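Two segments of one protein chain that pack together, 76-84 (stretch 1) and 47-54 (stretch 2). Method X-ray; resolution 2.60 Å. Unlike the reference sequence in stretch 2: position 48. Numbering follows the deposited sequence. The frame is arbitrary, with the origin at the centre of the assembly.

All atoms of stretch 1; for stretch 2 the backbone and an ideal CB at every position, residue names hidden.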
# COMPACT_ATOMS: atom_id res chain seq x y z
N MET A 76 18.04 -14.27 1.81
CA MET A 76 16.61 -13.93 1.98
C MET A 76 15.78 -14.49 0.85
O MET A 76 16.24 -14.60 -0.31
CB MET A 76 16.35 -12.40 2.03
CG MET A 76 17.00 -11.64 3.17
SD MET A 76 16.38 -12.13 4.76
CE MET A 76 14.82 -11.34 4.72
N PRO A 77 14.52 -14.75 1.14
CA PRO A 77 13.71 -15.28 0.07
C PRO A 77 13.37 -14.29 -1.08
O PRO A 77 13.64 -13.08 -0.99
CB PRO A 77 12.45 -15.75 0.78
CG PRO A 77 12.54 -15.34 2.20
CD PRO A 77 13.75 -14.50 2.37
N ASP A 78 12.81 -14.84 -2.16
CA ASP A 78 12.44 -14.08 -3.38
C ASP A 78 11.57 -12.85 -3.13
O ASP A 78 11.93 -11.77 -3.58
CB ASP A 78 11.76 -15.04 -4.38
CG ASP A 78 12.78 -16.00 -5.08
OD1 ASP A 78 14.04 -15.85 -4.98
OD2 ASP A 78 12.28 -16.92 -5.77
N MET A 79 10.47 -13.04 -2.39
CA MET A 79 9.55 -11.96 -2.06
C MET A 79 10.26 -10.76 -1.50
O MET A 79 9.94 -9.63 -1.90
CB MET A 79 8.54 -12.33 -0.99
CG MET A 79 7.31 -12.96 -1.54
SD MET A 79 6.16 -13.23 -0.19
CE MET A 79 5.07 -14.42 -1.05
N VAL A 80 11.14 -10.99 -0.52
CA VAL A 80 11.72 -9.90 0.24
C VAL A 80 12.60 -9.10 -0.70
O VAL A 80 12.59 -7.87 -0.66
CB VAL A 80 12.51 -10.41 1.44
CG1 VAL A 80 13.31 -9.28 2.07
CG2 VAL A 80 11.59 -11.01 2.45
N ARG A 81 13.32 -9.81 -1.56
CA ARG A 81 14.20 -9.19 -2.53
C ARG A 81 13.44 -8.55 -3.65
O ARG A 81 13.82 -7.49 -4.10
CB ARG A 81 15.25 -10.18 -3.05
CG ARG A 81 16.41 -10.27 -2.08
CD ARG A 81 17.46 -11.34 -2.35
NE ARG A 81 16.90 -12.70 -2.34
CZ ARG A 81 16.49 -13.36 -3.43
NH1 ARG A 81 16.54 -12.77 -4.65
NH2 ARG A 81 16.00 -14.59 -3.31
N GLU A 82 12.35 -9.17 -4.10
CA GLU A 82 11.48 -8.51 -5.05
C GLU A 82 10.99 -7.15 -4.45
O GLU A 82 11.07 -6.12 -5.09
CB GLU A 82 10.29 -9.43 -5.47
CG GLU A 82 9.61 -9.02 -6.80
CD GLU A 82 8.25 -9.66 -7.07
OE1 GLU A 82 7.43 -9.08 -7.87
OE2 GLU A 82 8.02 -10.74 -6.49
N LEU A 83 10.55 -7.17 -3.22
CA LEU A 83 9.97 -6.01 -2.63
C LEU A 83 11.00 -4.97 -2.31
O LEU A 83 10.69 -3.78 -2.39
CB LEU A 83 9.23 -6.37 -1.33
CG LEU A 83 7.92 -7.15 -1.44
CD1 LEU A 83 7.12 -6.85 -0.21
CD2 LEU A 83 7.07 -6.75 -2.62
N VAL A 84 12.20 -5.38 -1.90
CA VAL A 84 13.28 -4.44 -1.62
C VAL A 84 13.60 -3.72 -2.89
O VAL A 84 13.76 -2.54 -2.89
CB VAL A 84 14.55 -5.12 -1.03
CG1 VAL A 84 15.78 -4.23 -1.19
CG2 VAL A 84 14.32 -5.45 0.45
N UNK A 47 -0.37 -16.53 3.67
CA UNK A 47 0.49 -17.18 4.65
C UNK A 47 1.92 -16.94 4.32
O UNK A 47 2.69 -16.73 5.23
CB UNK A 47 0.21 -18.68 4.72
N UNK A 48 2.30 -17.01 3.04
CA UNK A 48 3.66 -16.78 2.69
C UNK A 48 4.03 -15.33 3.03
O UNK A 48 5.15 -15.07 3.48
CB UNK A 48 3.89 -17.09 1.21
N UNK A 49 3.13 -14.39 2.78
CA UNK A 49 3.47 -13.00 3.00
C UNK A 49 3.71 -12.77 4.46
O UNK A 49 4.65 -12.09 4.82
CB UNK A 49 2.37 -12.07 2.48
N UNK A 50 2.87 -13.36 5.29
CA UNK A 50 2.99 -13.18 6.71
C UNK A 50 4.31 -13.80 7.24
O UNK A 50 4.97 -13.26 8.08
CB UNK A 50 1.78 -13.80 7.41
N UNK A 51 4.67 -14.95 6.73
CA UNK A 51 5.84 -15.66 7.20
C UNK A 51 7.09 -14.94 6.76
O UNK A 51 8.02 -14.91 7.51
CB UNK A 51 5.84 -17.10 6.69
N UNK A 52 7.12 -14.43 5.52
CA UNK A 52 8.30 -13.78 4.95
C UNK A 52 8.42 -12.31 5.46
O UNK A 52 9.49 -11.91 5.90
CB UNK A 52 8.23 -13.81 3.42
N UNK A 53 7.32 -11.56 5.51
CA UNK A 53 7.40 -10.06 5.60
C UNK A 53 6.85 -9.40 6.85
O UNK A 53 7.15 -8.27 7.05
CB UNK A 53 6.65 -9.45 4.41
N UNK A 54 6.00 -10.05 7.64
CA UNK A 54 5.48 -9.42 8.85
C UNK A 54 6.51 -9.23 9.96
O UNK A 54 7.12 -10.16 10.42
CB UNK A 54 4.32 -10.25 9.39

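The two helices cross at 77°, with axes 9.9 Å apart at their closest, so they meet in a compact patch near their crossing. Stretch 1 offers that patch the long side chain of Met79, with Pro77, Val80 and Leu83 around it.

Position 47 has helical angles, and its ideal CB would have nothing of stretch 1 within 5.5 Å. Many helix-tolerant residues would fit; it is Gly47, whose carbonyl accepts the backbone bond from the amide of 51.

At position 48 CA-to-CB points toward stretch 1, and the ideal CB lies 3.7 Å from Met79 CE. A side chain must pack beside the methionine tip but can run on past it, so an apolar residue or a long, flexible polar one would suit. It is Gln48, which differs from the reference Glu; its NE2 lies 3.3 Å from Met79 CE, a packing contact without a hydrogen bond.

Position 49 points sideways, its ideal CB 4.8 Å from Met79 SD. A branched or long apolar chain could turn back to the sulfur: Leu, Met or Ile. Leu49 does so, bringing CD2 to 3.6 Å from Met79 SD.

Positions 50 and 51 are helical and out of reach, so stretch 1 hardly restricts them. Asp50 and Lys51 occupy them, and Lys51 NZ bonds elsewhere in the structure.

Position 52 points toward stretch 1, with its ideal CB 4.2 Å from Met79 SD, 4.5 Å from Val80 CG2 and 4.7 Å from Pro77 CG. Such surroundings would accept a medium-sized apolar residue, or a longer polar one whose methylenes pack while its end reaches the helix start of stretch 1. Gln52 takes the second course: OE1 lies 3.1 Å from both Pro77 CB and Met79 CB. It approaches the N-terminal turn but makes no hydrogen bond to it: Met79 N is 3.7 Å and Asp78 N 4.4 Å from Gln52 OE1.

Position 53 has the closest CA pairing, 6.9 Å from its CA to Val80 CA. Its CB points sideways, yet Val80 and Leu83 offer methyl groups to a side chain that bends inward, favouring Leu, Ile or Met. Leu53 uses both branches: CD2 lies 3.6 Å from Val80 CG2, and CD1 lies 3.6 Å from Leu83 CD1.

Position 54 leaves helical angles, with psi at 125°, and faces no part of stretch 1. Most residues would be tolerated, small polar ones among them; it is Ser54, whose amide makes a weak bond to Asp50 O.

Stretch 2 47-54: GQLDKQLS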
# COMPACT_ATOMS: atom_id res chain seq x y z
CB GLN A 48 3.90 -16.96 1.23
CG GLN A 48 3.94 -18.35 0.72
CD GLN A 48 4.03 -18.34 -0.79
OE1 GLN A 48 3.13 -18.84 -1.50
NE2 GLN A 48 5.11 -17.71 -1.31
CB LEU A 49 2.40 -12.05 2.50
CG LEU A 49 2.29 -11.95 0.99
CD1 LEU A 49 0.99 -11.31 0.56
CD2 LEU A 49 3.37 -11.11 0.42
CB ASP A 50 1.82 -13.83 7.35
CG ASP A 50 1.44 -13.21 8.69
OD1 ASP A 50 0.34 -12.88 8.90
OD2 ASP A 50 2.14 -13.08 9.65
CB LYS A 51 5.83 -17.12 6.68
CG LYS A 51 6.67 -18.08 7.47
CD LYS A 51 8.10 -18.16 6.98
CE LYS A 51 8.97 -18.80 8.06
NZ LYS A 51 10.40 -18.43 7.88
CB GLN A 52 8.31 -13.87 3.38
CG GLN A 52 8.39 -15.29 2.79
CD GLN A 52 8.72 -15.33 1.29
OE1 GLN A 52 9.58 -14.65 0.80
NE2 GLN A 52 8.04 -16.16 0.57
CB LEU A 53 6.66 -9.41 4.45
CG LEU A 53 6.85 -9.90 3.03
CD1 LEU A 53 5.86 -9.22 2.12
CD2 LEU A 53 8.25 -9.61 2.58
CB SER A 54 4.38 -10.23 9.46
OG SER A 54 3.87 -9.55 10.57
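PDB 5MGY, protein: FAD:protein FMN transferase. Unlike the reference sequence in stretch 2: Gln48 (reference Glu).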